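Long-range contacts in iron-regulated outer membrane protein (Neisseria meningitidis, PDB 4B7O), which is a TonB-dependent iron transporter of the outer membrane that probably takes up iron bound to siderophores: residues 123-128 / 383-388; 329-334 / 359-364. All blocks are in the same frame, centred on the assembly; numbering follows the deposited sequence.

Contact 1: 123-128 / 383-388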
loop_
_atom_site.group_PDB
_atom_site.type_symbol
_atom_site.label_atom_id
_atom_site.label_comp_id
_atom_site.label_asym_id
_atom_site.label_seq_id
_atom_site.Cartn_x
_atom_site.Cartn_y
_atom_site.Cartn_z
ATOM N N ASN A 123 9.967 -4.861 -4.815
ATOM C CA ASN A 123 10.935 -3.940 -4.290
ATOM C C ASN A 123 11.082 -2.622 -5.096
ATOM O O ASN A 123 12.173 -2.092 -5.226
ATOM C CB ASN A 123 12.316 -4.615 -4.153
ATOM C CG ASN A 123 13.116 -4.025 -2.991
ATOM O OD1 ASN A 123 12.534 -3.608 -1.988
ATOM N ND2 ASN A 123 14.438 -3.968 -3.130
ATOM N N ALA A 124 9.980 -2.120 -5.645
ATOM C CA ALA A 124 9.952 -0.826 -6.258
ATOM C C ALA A 124 8.710 -0.121 -5.786
ATOM O O ALA A 124 7.639 -0.686 -5.796
ATOM C CB ALA A 124 9.929 -0.973 -7.764
ATOM N N TYR A 125 8.844 1.145 -5.429
ATOM C CA TYR A 125 7.739 1.876 -4.890
ATOM C C TYR A 125 8.104 3.359 -4.924
ATOM O O TYR A 125 9.255 3.752 -4.878
ATOM C CB TYR A 125 7.505 1.437 -3.424
ATOM C CG TYR A 125 8.795 1.457 -2.542
ATOM C CD1 TYR A 125 9.635 0.357 -2.475
ATOM C CD2 TYR A 125 9.134 2.562 -1.792
ATOM C CE1 TYR A 125 10.804 0.364 -1.706
ATOM C CE2 TYR A 125 10.279 2.572 -1.001
ATOM C CZ TYR A 125 11.100 1.461 -0.974
ATOM O OH TYR A 125 12.219 1.468 -0.199
ATOM N N SER A 126 7.095 4.182 -4.879
ATOM C CA SER A 126 7.242 5.595 -5.067
ATOM C C SER A 126 6.411 6.173 -3.959
ATOM O O SER A 126 5.513 5.521 -3.473
ATOM C CB SER A 126 6.590 5.941 -6.419
ATOM O OG SER A 126 6.192 7.270 -6.470
ATOM N N ASP A 127 6.689 7.399 -3.558
ATOM C CA ASP A 127 5.953 7.933 -2.454
ATOM C C ASP A 127 5.162 9.158 -2.836
ATOM O O ASP A 127 4.446 9.738 -2.007
ATOM C CB ASP A 127 6.892 8.149 -1.250
ATOM C CG ASP A 127 7.877 9.275 -1.449
ATOM O OD1 ASP A 127 8.204 9.600 -2.611
ATOM O OD2 ASP A 127 8.344 9.812 -0.419
ATOM N N SER A 128 5.236 9.521 -4.107
ATOM C CA SER A 128 4.417 10.639 -4.596
ATOM C C SER A 128 3.004 10.192 -4.943
ATOM O O SER A 128 2.721 9.001 -5.045
ATOM C CB SER A 128 5.083 11.362 -5.766
ATOM O OG SER A 128 6.439 11.668 -5.413
ATOM N N ASN A 383 20.760 2.401 -1.479
ATOM C CA ASN A 383 19.434 2.668 -1.972
ATOM C C ASN A 383 19.483 3.958 -2.757
ATOM O O ASN A 383 19.948 4.976 -2.221
ATOM C CB ASN A 383 18.488 2.898 -0.800
ATOM C CG ASN A 383 18.451 1.738 0.176
ATOM O OD1 ASN A 383 18.662 1.947 1.373
ATOM N ND2 ASN A 383 18.186 0.511 -0.326
ATOM N N TYR A 384 19.023 3.907 -4.015
ATOM C CA TYR A 384 18.828 5.118 -4.817
ATOM C C TYR A 384 17.400 5.258 -5.358
ATOM O O TYR A 384 16.887 4.375 -6.043
ATOM C CB TYR A 384 19.793 5.074 -6.022
ATOM C CG TYR A 384 19.649 6.268 -6.927
ATOM C CD1 TYR A 384 20.196 7.493 -6.552
ATOM C CD2 TYR A 384 18.918 6.196 -8.133
ATOM C CE1 TYR A 384 20.065 8.609 -7.338
ATOM C CE2 TYR A 384 18.787 7.310 -8.953
ATOM C CZ TYR A 384 19.375 8.512 -8.530
ATOM O OH TYR A 384 19.287 9.661 -9.244
ATOM N N ARG A 385 16.754 6.372 -5.136
ATOM C CA ARG A 385 15.467 6.551 -5.802
ATOM C C ARG A 385 15.369 7.917 -6.417
ATOM O O ARG A 385 15.587 8.871 -5.714
ATOM C CB ARG A 385 14.305 6.426 -4.816
ATOM C CG ARG A 385 12.996 6.293 -5.551
ATOM C CD ARG A 385 11.827 6.017 -4.653
ATOM N NE ARG A 385 11.715 7.017 -3.641
ATOM C CZ ARG A 385 11.039 6.864 -2.512
ATOM N NH1 ARG A 385 10.379 5.727 -2.244
ATOM N NH2 ARG A 385 11.025 7.871 -1.683
ATOM N N HIS A 386 15.003 8.001 -7.699
ATOM C CA HIS A 386 14.698 9.288 -8.362
ATOM C C HIS A 386 13.265 9.373 -8.789
ATOM O O HIS A 386 12.747 8.491 -9.538
ATOM C CB HIS A 386 15.624 9.508 -9.590
ATOM C CG HIS A 386 15.545 10.905 -10.173
ATOM N ND1 HIS A 386 14.634 11.248 -11.118
ATOM C CD2 HIS A 386 16.270 12.064 -9.885
ATOM C CE1 HIS A 386 14.780 12.551 -11.416
ATOM N NE2 HIS A 386 15.773 13.050 -10.653
ATOM N N GLN A 387 12.603 10.424 -8.314
ATOM C CA GLN A 387 11.269 10.732 -8.770
ATOM C C GLN A 387 11.126 11.976 -9.600
ATOM O O GLN A 387 11.681 13.008 -9.239
ATOM C CB GLN A 387 10.344 10.877 -7.576
ATOM C CG GLN A 387 9.730 9.552 -7.221
ATOM C CD GLN A 387 9.253 9.534 -5.812
ATOM O OE1 GLN A 387 10.059 9.584 -4.876
ATOM N NE2 GLN A 387 7.944 9.475 -5.643
ATOM N N GLU A 388 10.290 11.916 -10.638
ATOM C CA GLU A 388 10.000 13.132 -11.435
ATOM C C GLU A 388 8.546 13.198 -11.807
ATOM O O GLU A 388 8.028 12.243 -12.413
ATOM C CB GLU A 388 10.841 13.190 -12.724
ATOM C CG GLU A 388 10.740 14.539 -13.444
ATOM C CD GLU A 388 11.598 14.713 -14.744
ATOM O OE1 GLU A 388 12.408 13.810 -15.135
ATOM O OE2 GLU A 388 11.444 15.785 -15.407
#
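Arg385 reaches from strand 376-391 to the loop around Tyr125 and Asp127, and the charged part of the contact is its meeting with Asp127. Asp127 OD1 lies over one face of the guanidinium, 3.4 Å from Arg385 NH2, and the carboxylate and guanidinium planes are 31° apart. OD1 stands well out of the guanidinium plane, so this salt bridge works by charge, with no N-H aimed at the oxygen. Each member has a second partner on strand 441-455: Asp444 takes Arg385 NH2, and Lys442 takes Asp127 OD2.

The other terminal nitrogen of Arg385 meets Tyr125. NH1 gives a weak hydrogen bond to Tyr125 O at 3.5 Å. It also packs against the ring, 3.4 Å from Tyr125 CE2, with the ring standing almost upright to the guanidinium at 87°. With chi1 at 50°, CG sits between the backbone N and the carbonyl carbon, and the ring extends toward the arginine; its hydroxyl is hydrogen-bonded to Ile160 N.

Polar side chains make up the rest. The carboxamide end of Gln387 enters a cluster formed by Ser126 OG, Asp127 OD1 and Ser128 OG; its CD is 3.4 Å from Asp127 OD1 and 3.6 Å from Ser128 OG. Within the loop, Ser128 N makes a weak hydrogen bond to Ser126 OG.

The loop belongs to the plug and the strand to the barrel wall, as in other TonB-dependent receptors. Because the buried carboxylate and guanidinium also pair with Lys442 and Asp444, the charges are probably well balanced. At this point plug and wall meet through polar and charged groups, including an ion pair and a weak hydrogen bond.

Contact 2: 329-334 / 359-364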
loop_
_atom_site.group_PDB
_atom_site.type_symbol
_atom_site.label_atom_id
_atom_site.label_comp_id
_atom_site.label_asym_id
_atom_site.label_seq_id
_atom_site.Cartn_x
_atom_site.Cartn_y
_atom_site.Cartn_z
ATOM N N ASN A 329 18.210 -4.752 -7.328
ATOM C CA ASN A 329 17.280 -4.525 -8.391
ATOM C C ASN A 329 17.403 -3.146 -9.044
ATOM O O ASN A 329 18.009 -2.203 -8.460
ATOM C CB ASN A 329 15.865 -4.853 -7.943
ATOM C CG ASN A 329 15.275 -3.804 -7.052
ATOM O OD1 ASN A 329 15.947 -3.264 -6.140
ATOM N ND2 ASN A 329 13.980 -3.477 -7.307
ATOM N N ALA A 330 16.865 -3.037 -10.260
ATOM C CA ALA A 330 16.780 -1.725 -10.867
ATOM C C ALA A 330 15.451 -1.600 -11.567
ATOM O O ALA A 330 15.020 -2.509 -12.287
ATOM C CB ALA A 330 17.896 -1.560 -11.888
ATOM N N TYR A 331 14.805 -0.463 -11.405
ATOM C CA TYR A 331 13.535 -0.370 -11.962
ATOM C C TYR A 331 13.167 1.031 -12.444
ATOM O O TYR A 331 13.784 2.031 -12.072
ATOM C CB TYR A 331 12.533 -0.849 -10.894
ATOM C CG TYR A 331 12.467 0.066 -9.729
ATOM C CD1 TYR A 331 11.631 1.137 -9.729
ATOM C CD2 TYR A 331 13.320 -0.126 -8.632
ATOM C CE1 TYR A 331 11.606 1.997 -8.643
ATOM C CE2 TYR A 331 13.299 0.710 -7.552
ATOM C CZ TYR A 331 12.444 1.758 -7.561
ATOM O OH TYR A 331 12.417 2.573 -6.476
ATOM N N VAL A 332 12.055 1.070 -13.174
ATOM C CA VAL A 332 11.398 2.314 -13.645
ATOM C C VAL A 332 9.930 2.171 -13.416
ATOM O O VAL A 332 9.289 1.273 -13.908
ATOM C CB VAL A 332 11.596 2.464 -15.174
ATOM C CG1 VAL A 332 11.053 3.785 -15.649
ATOM C CG2 VAL A 332 13.078 2.288 -15.541
ATOM N N LEU A 333 9.373 3.046 -12.655
ATOM C CA LEU A 333 8.022 2.897 -12.273
ATOM C C LEU A 333 7.294 4.110 -12.834
ATOM O O LEU A 333 7.682 5.251 -12.573
ATOM C CB LEU A 333 7.984 2.959 -10.764
ATOM C CG LEU A 333 6.998 2.059 -10.059
ATOM C CD1 LEU A 333 7.125 2.235 -8.550
ATOM C CD2 LEU A 333 5.564 2.324 -10.490
ATOM N N GLU A 334 6.248 3.872 -13.618
ATOM C CA GLU A 334 5.485 4.967 -14.180
ATOM C C GLU A 334 4.065 4.912 -13.674
ATOM O O GLU A 334 3.423 3.888 -13.759
ATOM C CB GLU A 334 5.478 4.959 -15.723
ATOM C CG GLU A 334 6.868 4.886 -16.367
ATOM C CD GLU A 334 7.459 6.217 -16.913
ATOM O OE1 GLU A 334 6.996 7.337 -16.535
ATOM O OE2 GLU A 334 8.429 6.121 -17.727
ATOM N N ILE A 359 4.190 10.405 -13.522
ATOM C CA ILE A 359 5.178 10.390 -12.450
ATOM C C ILE A 359 6.135 9.269 -12.735
ATOM O O ILE A 359 5.726 8.163 -13.025
ATOM C CB ILE A 359 4.561 10.107 -11.097
ATOM C CG1 ILE A 359 3.397 11.027 -10.809
ATOM C CG2 ILE A 359 5.612 10.326 -10.017
ATOM C CD1 ILE A 359 2.725 10.644 -9.516
ATOM N N THR A 360 7.413 9.529 -12.669
ATOM C CA THR A 360 8.365 8.577 -13.181
ATOM C C THR A 360 9.276 8.321 -12.015
ATOM O O THR A 360 9.757 9.253 -11.405
ATOM C CB THR A 360 9.195 9.130 -14.426
ATOM O OG1 THR A 360 8.372 9.264 -15.590
ATOM C CG2 THR A 360 10.279 8.195 -14.821
ATOM N N THR A 361 9.525 7.069 -11.702
ATOM C CA THR A 361 10.361 6.771 -10.599
ATOM C C THR A 361 11.402 5.865 -11.076
ATOM O O THR A 361 11.070 4.848 -11.692
ATOM C CB THR A 361 9.544 6.084 -9.489
ATOM O OG1 THR A 361 8.594 7.038 -9.012
ATOM C CG2 THR A 361 10.445 5.649 -8.300
ATOM N N ARG A 362 12.662 6.205 -10.793
ATOM C CA ARG A 362 13.733 5.206 -11.047
ATOM C C ARG A 362 14.490 4.912 -9.779
ATOM O O ARG A 362 14.702 5.800 -8.940
ATOM C CB ARG A 362 14.759 5.667 -12.078
ATOM C CG ARG A 362 14.133 6.236 -13.320
ATOM C CD ARG A 362 14.910 7.448 -13.800
ATOM N NE ARG A 362 14.966 7.393 -15.241
ATOM C CZ ARG A 362 15.968 6.837 -15.908
ATOM N NH1 ARG A 362 17.008 6.321 -15.241
ATOM N NH2 ARG A 362 15.937 6.820 -17.244
ATOM N N GLY A 363 14.898 3.666 -9.645
ATOM C CA GLY A 363 15.526 3.244 -8.419
ATOM C C GLY A 363 16.385 2.070 -8.668
ATOM O O GLY A 363 16.188 1.342 -9.649
ATOM N N MET A 364 17.378 1.931 -7.814
ATOM C CA MET A 364 18.190 0.731 -7.744
ATOM C C MET A 364 18.517 0.413 -6.318
ATOM O O MET A 364 18.620 1.302 -5.491
ATOM C CB MET A 364 19.457 0.838 -8.572
ATOM C CG MET A 364 19.897 2.257 -8.774
ATOM S SD MET A 364 21.446 2.308 -9.692
ATOM C CE MET A 364 22.183 3.822 -9.050
HETATM O O HOH W 1 6.162 6.395 -10.430
#
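Tyr331 lays its ring across the backbone of Gly363 on the neighbouring strand. Gly363 CA sits 3.9 Å from the ring centroid and 29° off the ring normal, a CH-pi contact over the face, and Gly363 N lies above the centre of the same ring. The tyrosine gets there by turning CG between its backbone N and carbonyl carbon (chi1 67°), which tips the ring over the partner strand, where the glycine has no side chain in its way. At the ring edge, Thr361 CG2 comes to 3.8 Å from Tyr331 CE1.

Two pairs of backbone bonds hold the strands. Tyr331 and Gly363 form a hydrogen-bonded pair, each N-H donating to the other's carbonyl O, as do Leu333 and Thr361, with Leu333 N 2.7 Å from Thr361 O. On the face that bears Leu333 and Thr361, water 1 donates to Leu333 O at 2.9 Å and also hydrogen-bonds Thr361 OG1. The other face carries Glu334 and Thr360 side by side and pointing the same way. Thr360 OG1 donates a short bond of 2.5 Å to Glu334 OE1, arriving 40° out of the carboxylate plane; Lys390 holds the same hydroxyl weakly.

Tyr331 and Thr361 look into the barrel, touching Ala124 and Ser126 of the plug, while exposed Arg362 lies on the reverse face. Antiparallel neighbours paired in this way form the wall of a TonB-dependent transporter, and the aromatic ring covering a cross-strand glycine resembles the mortise-tenon joint, a glycine-aromatic pair described in outer-membrane beta-barrels.

How the contacts relate
From the N terminus, the chain passes through plug strand 118-121 into the loop of contact 1, whose partner lies some 255 residues later on strand 376-391. Contact 2 falls wholly within that long excursion and closes a much shorter one, between the consecutive barrel strands 323-339 and 355-373. The contacts nest without crossing. They also meet: strand 355-373 pairs with 376-391, and probable backbone hydrogen bonds run from His386 to Arg362 and from Glu388 to Thr360. Thr361 packs on Gln387. Both segments of contact 2 are barrel wall, with inward side chains packing on the plug loop; contact 1 joins that loop to the adjoining strand.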